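Local coordinates for protein 3-phytase (PDB 2WNH) that probably hydrolyses phytate, inositol hexakisphosphate, starting from the phosphate at position 3, as a member of the histidine acid phosphatase family, at residues R94-L98 with D126-Q132; R102-Q106 with A119-A123. The protein carries 3 engineered substitutions. One frame throughout, in Å; residues are numbered along the deposited sequence.

Contact 1: residues R94-L98 with D126-Q132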
# COMPACT_ATOMS: atom_id res chain seq x y z
N ARG B 94 -19.28 -5.41 -21.36
CA ARG B 94 -19.52 -6.03 -22.66
C ARG B 94 -18.70 -5.29 -23.74
O ARG B 94 -18.91 -4.11 -23.99
CB ARG B 94 -21.02 -6.00 -22.99
CG ARG B 94 -21.34 -6.63 -24.36
CD ARG B 94 -22.79 -7.05 -24.45
NE ARG B 94 -23.19 -7.37 -25.82
CZ ARG B 94 -24.36 -7.91 -26.11
NH1 ARG B 94 -25.19 -8.24 -25.12
NH2 ARG B 94 -24.70 -8.14 -27.38
N ALA B 95 -17.73 -6.00 -24.31
CA ALA B 95 -16.84 -5.46 -25.33
C ALA B 95 -17.16 -6.02 -26.70
O ALA B 95 -17.47 -7.21 -26.84
CB ALA B 95 -15.39 -5.78 -24.98
N SER B 96 -17.03 -5.17 -27.72
CA SER B 96 -16.98 -5.62 -29.10
C SER B 96 -15.88 -6.72 -29.24
O SER B 96 -14.84 -6.63 -28.56
CB SER B 96 -16.70 -4.42 -30.01
OG SER B 96 -16.27 -4.86 -31.27
N PRO B 97 -16.13 -7.78 -30.06
CA PRO B 97 -15.20 -8.92 -30.02
C PRO B 97 -13.81 -8.70 -30.63
O PRO B 97 -12.97 -9.61 -30.51
CB PRO B 97 -15.97 -10.04 -30.77
CG PRO B 97 -16.91 -9.32 -31.66
CD PRO B 97 -17.29 -8.02 -30.94
N LEU B 98 -13.55 -7.54 -31.22
CA LEU B 98 -12.21 -7.26 -31.77
C LEU B 98 -11.20 -7.22 -30.62
O LEU B 98 -11.56 -6.89 -29.47
CB LEU B 98 -12.18 -5.92 -32.54
CG LEU B 98 -12.73 -5.93 -33.97
CD1 LEU B 98 -14.24 -5.94 -33.93
CD2 LEU B 98 -12.26 -4.73 -34.75
N ASP B 126 -17.65 -13.21 -34.45
CA ASP B 126 -17.00 -11.93 -34.69
C ASP B 126 -18.00 -10.80 -34.92
O ASP B 126 -17.63 -9.73 -35.39
CB ASP B 126 -15.98 -12.00 -35.83
CG ASP B 126 -16.44 -12.87 -36.98
OD1 ASP B 126 -17.63 -12.78 -37.34
OD2 ASP B 126 -15.59 -13.64 -37.51
N ALA B 127 -19.26 -11.03 -34.54
CA ALA B 127 -20.29 -10.01 -34.68
C ALA B 127 -21.22 -9.93 -33.47
O ALA B 127 -21.88 -10.91 -33.10
CB ALA B 127 -21.09 -10.22 -35.98
N ASP B 128 -21.29 -8.74 -32.87
CA ASP B 128 -22.16 -8.45 -31.74
C ASP B 128 -23.24 -7.53 -32.27
O ASP B 128 -22.92 -6.52 -32.87
CB ASP B 128 -21.33 -7.77 -30.64
CG ASP B 128 -22.14 -7.42 -29.39
OD1 ASP B 128 -23.32 -6.98 -29.49
OD2 ASP B 128 -21.57 -7.56 -28.28
N PRO B 129 -24.53 -7.87 -32.06
CA PRO B 129 -25.62 -7.07 -32.65
C PRO B 129 -25.77 -5.63 -32.12
O PRO B 129 -26.49 -4.83 -32.70
CB PRO B 129 -26.87 -7.89 -32.32
CG PRO B 129 -26.51 -8.63 -31.08
CD PRO B 129 -25.05 -8.99 -31.26
N LEU B 130 -25.08 -5.29 -31.03
CA LEU B 130 -25.04 -3.90 -30.58
C LEU B 130 -24.03 -3.07 -31.35
O LEU B 130 -24.16 -1.86 -31.44
CB LEU B 130 -24.64 -3.85 -29.10
CG LEU B 130 -25.63 -4.36 -28.06
CD1 LEU B 130 -24.90 -4.43 -26.72
CD2 LEU B 130 -26.87 -3.44 -27.99
N PHE B 131 -23.01 -3.74 -31.90
CA PHE B 131 -21.83 -3.05 -32.44
C PHE B 131 -21.57 -3.26 -33.94
O PHE B 131 -21.38 -2.29 -34.67
CB PHE B 131 -20.59 -3.45 -31.63
CG PHE B 131 -20.74 -3.29 -30.13
CD1 PHE B 131 -21.15 -2.08 -29.56
CD2 PHE B 131 -20.42 -4.36 -29.29
CE1 PHE B 131 -21.27 -1.96 -28.17
CE2 PHE B 131 -20.51 -4.22 -27.90
CZ PHE B 131 -20.95 -3.04 -27.35
N GLN B 132 -21.54 -4.52 -34.38
CA GLN B 132 -21.35 -4.87 -35.80
C GLN B 132 -22.73 -4.90 -36.46
O GLN B 132 -23.17 -5.93 -36.96
CB GLN B 132 -20.66 -6.24 -35.92
CG GLN B 132 -19.16 -6.20 -35.62
CD GLN B 132 -18.83 -5.99 -34.14
OE1 GLN B 132 -19.40 -6.66 -33.28
NE2 GLN B 132 -17.91 -5.06 -33.84
O HOH W 1 -19.27 -8.74 -28.14

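Contact 2: residues R102-Q106 with A119-A123. Engineered in segment 119-123: Ala123 (natural residue Val).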
# COMPACT_ATOMS: atom_id res chain seq x y z
N ARG B 102 -11.69 -5.68 -26.74
CA ARG B 102 -11.51 -6.58 -25.59
C ARG B 102 -10.38 -6.07 -24.68
O ARG B 102 -10.54 -6.00 -23.45
CB ARG B 102 -11.25 -8.02 -26.05
CG ARG B 102 -12.50 -8.67 -26.66
CD ARG B 102 -12.21 -10.12 -27.04
NE ARG B 102 -11.29 -10.25 -28.16
CZ ARG B 102 -10.14 -10.93 -28.13
NH1 ARG B 102 -9.74 -11.55 -27.03
NH2 ARG B 102 -9.39 -10.98 -29.23
N ALA B 103 -9.25 -5.70 -25.27
CA ALA B 103 -8.10 -5.32 -24.44
C ALA B 103 -8.38 -3.98 -23.73
O ALA B 103 -7.98 -3.79 -22.59
CB ALA B 103 -6.84 -5.23 -25.29
N THR B 104 -9.09 -3.07 -24.39
CA THR B 104 -9.48 -1.80 -23.78
C THR B 104 -10.41 -2.02 -22.57
O THR B 104 -10.25 -1.41 -21.49
CB THR B 104 -10.16 -0.87 -24.81
OG1 THR B 104 -9.20 -0.50 -25.80
CG2 THR B 104 -10.72 0.38 -24.13
N ALA B 105 -11.38 -2.92 -22.76
CA ALA B 105 -12.28 -3.29 -21.66
C ALA B 105 -11.48 -3.87 -20.48
O ALA B 105 -11.75 -3.51 -19.34
CB ALA B 105 -13.31 -4.29 -22.16
N GLN B 106 -10.55 -4.78 -20.76
CA GLN B 106 -9.65 -5.28 -19.70
C GLN B 106 -8.90 -4.14 -18.99
O GLN B 106 -8.86 -4.10 -17.76
CB GLN B 106 -8.66 -6.30 -20.26
CG GLN B 106 -9.33 -7.60 -20.73
CD GLN B 106 -8.33 -8.55 -21.34
OE1 GLN B 106 -8.39 -9.78 -21.13
NE2 GLN B 106 -7.39 -7.99 -22.07
N ALA B 119 -13.23 -9.95 -14.86
CA ALA B 119 -13.40 -10.45 -16.23
C ALA B 119 -14.29 -9.56 -17.08
O ALA B 119 -15.04 -8.70 -16.56
CB ALA B 119 -13.93 -11.89 -16.23
N ILE B 120 -14.20 -9.75 -18.39
CA ILE B 120 -15.05 -9.03 -19.32
C ILE B 120 -15.85 -10.06 -20.14
O ILE B 120 -15.59 -11.28 -20.07
CB ILE B 120 -14.22 -8.08 -20.24
CG1 ILE B 120 -13.23 -8.89 -21.09
CG2 ILE B 120 -13.51 -7.01 -19.39
CD1 ILE B 120 -12.93 -8.26 -22.42
N HIS B 121 -16.83 -9.58 -20.91
CA HIS B 121 -17.66 -10.47 -21.73
C HIS B 121 -17.70 -9.98 -23.18
O HIS B 121 -17.64 -8.77 -23.43
CB HIS B 121 -19.08 -10.57 -21.17
CG HIS B 121 -19.12 -10.81 -19.69
ND1 HIS B 121 -19.14 -12.07 -19.14
CD2 HIS B 121 -19.08 -9.94 -18.65
CE1 HIS B 121 -19.13 -11.97 -17.82
NE2 HIS B 121 -19.11 -10.69 -17.50
N TYR B 122 -17.75 -10.91 -24.12
CA TYR B 122 -17.83 -10.55 -25.53
C TYR B 122 -18.44 -11.72 -26.28
O TYR B 122 -18.38 -12.87 -25.82
CB TYR B 122 -16.45 -10.20 -26.10
CG TYR B 122 -15.40 -11.26 -25.85
CD1 TYR B 122 -14.66 -11.25 -24.67
CD2 TYR B 122 -15.15 -12.26 -26.80
CE1 TYR B 122 -13.70 -12.22 -24.42
CE2 TYR B 122 -14.18 -13.24 -26.55
CZ TYR B 122 -13.46 -13.20 -25.37
OH TYR B 122 -12.50 -14.14 -25.10
N ALA B 123 -19.02 -11.43 -27.45
CA ALA B 123 -19.71 -12.46 -28.23
C ALA B 123 -18.73 -13.51 -28.75
O ALA B 123 -17.60 -13.19 -29.09
CB ALA B 123 -20.47 -11.82 -29.38

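Contact 1: residues R94-L98 with D126-Q132
Arg94 grips Asp128 side-on in a salt bridge that ties the end of strand 91-95, in the central sheet of the histidine phosphatase fold, to the loop 126-132. Arg94 NE reaches OD2 of Asp128 over 3.0 Å on its syn lone pair, whereas Arg94 NH2 meets OD1 of Asp128 over 2.8 Å from above the carboxylate, the two planes being 45° apart. An extended chain, with CG anti to the backbone N (chi1 179°), carries the guanidinium out to the loop. From the opposite face of the carboxylate, the backbone N of Leu130 bonds the same Asp128 OD1 at 2.9 Å, closing an Asx turn. One water donates to both OD2 of Asp128 and the carbonyl O of Ala95. Arg94 NH1 is held separately by the carbonyls of Ala401 and Met402.

Further along, Gln132 works in two directions: NE2 donates to OG of Ser96 at 3.1 Å, and OE1 accepts the backbone N of Asp128 at 2.8 Å on a lone pair in the carbonyl plane. The bend at chi2 (72°) folds the amide back toward that N. Ser96 OG also bonds NE2 of His290, in the HD sequence characteristic of histidine acid phosphatases. The Phe131 ring lies obliquely against Ser96 N, Pro97 CG rests near the carbonyl carbon of Asp126, and Leu130 CD1 sits over one guanidinium face, 3.5 Å from Arg94 NE.

Contact 2: residues R102-Q106 with A119-A123
The turn of helix 99-112 at Arg102 and Gln106 runs antiparallel to the extended segment 119-123, with the CA atoms of Gln106 and Ile120 6.6 Å apart. No hydrogen bond joins the two; the helix packs on an extended chain that runs beside strand 91-95, to which His121 is bonded through its backbone at Val93, in the alpha/beta domain of the histidine phosphatase fold.

Ile120 supplies the apolar half. Its CG1 sits in the crowded position between backbone N and carbonyl carbon (chi1 62°), which turns both branches to the helix: Ile120 CG2 touches Ala105 CB at 3.9 Å, and Ile120 CD1 touches both Ala105 CB and Gln106 CG, each at 4.0 Å. Ile120 CD1 also comes to 3.4 Å from the carbonyl O of Arg102, an oxygen already bonded by the helical N of Gln106. Ala105 and Ile120 both also touch Val93 of strand 91-95. The polar end of Gln106 turns to another chain, where OE1 bonds Thr50 OG1 of the second subunit.

Tyr122 forms the more exposed half. Arg102 crosses the ring obliquely, sets CD over the face of Tyr122 in a CH-pi contact and then bends at chi3 (-69°); NE is held by the carbonyl O of Pro97. The guanidinium lies farther from the ring and adds at most a weak cation-pi attraction. Arg102 CD stands 3.4 Å from the centroid of the Tyr122 ring, almost exactly on its normal (3°).

In the fold
Contacts 1 and 2 lie with their centres about 10 Å apart, on the same side of the chain's centre. In chain order, strand 91-95 leads through 96-98 into helix 99-112; the chain then returns as 119-123 and reaches 126-132, so both partners of contact 2 fall between those of contact 1. They meet directly where Ala95 N probably bonds His121 O, 2.9 Å away, and where Ala95 O packs against Tyr122 CB. Strand 91-95 thus has the returning chain beside it, with the later loop held at its C-terminal end near His290, and so probably near the active-site region, while contact 2 looks outward to the second subunit.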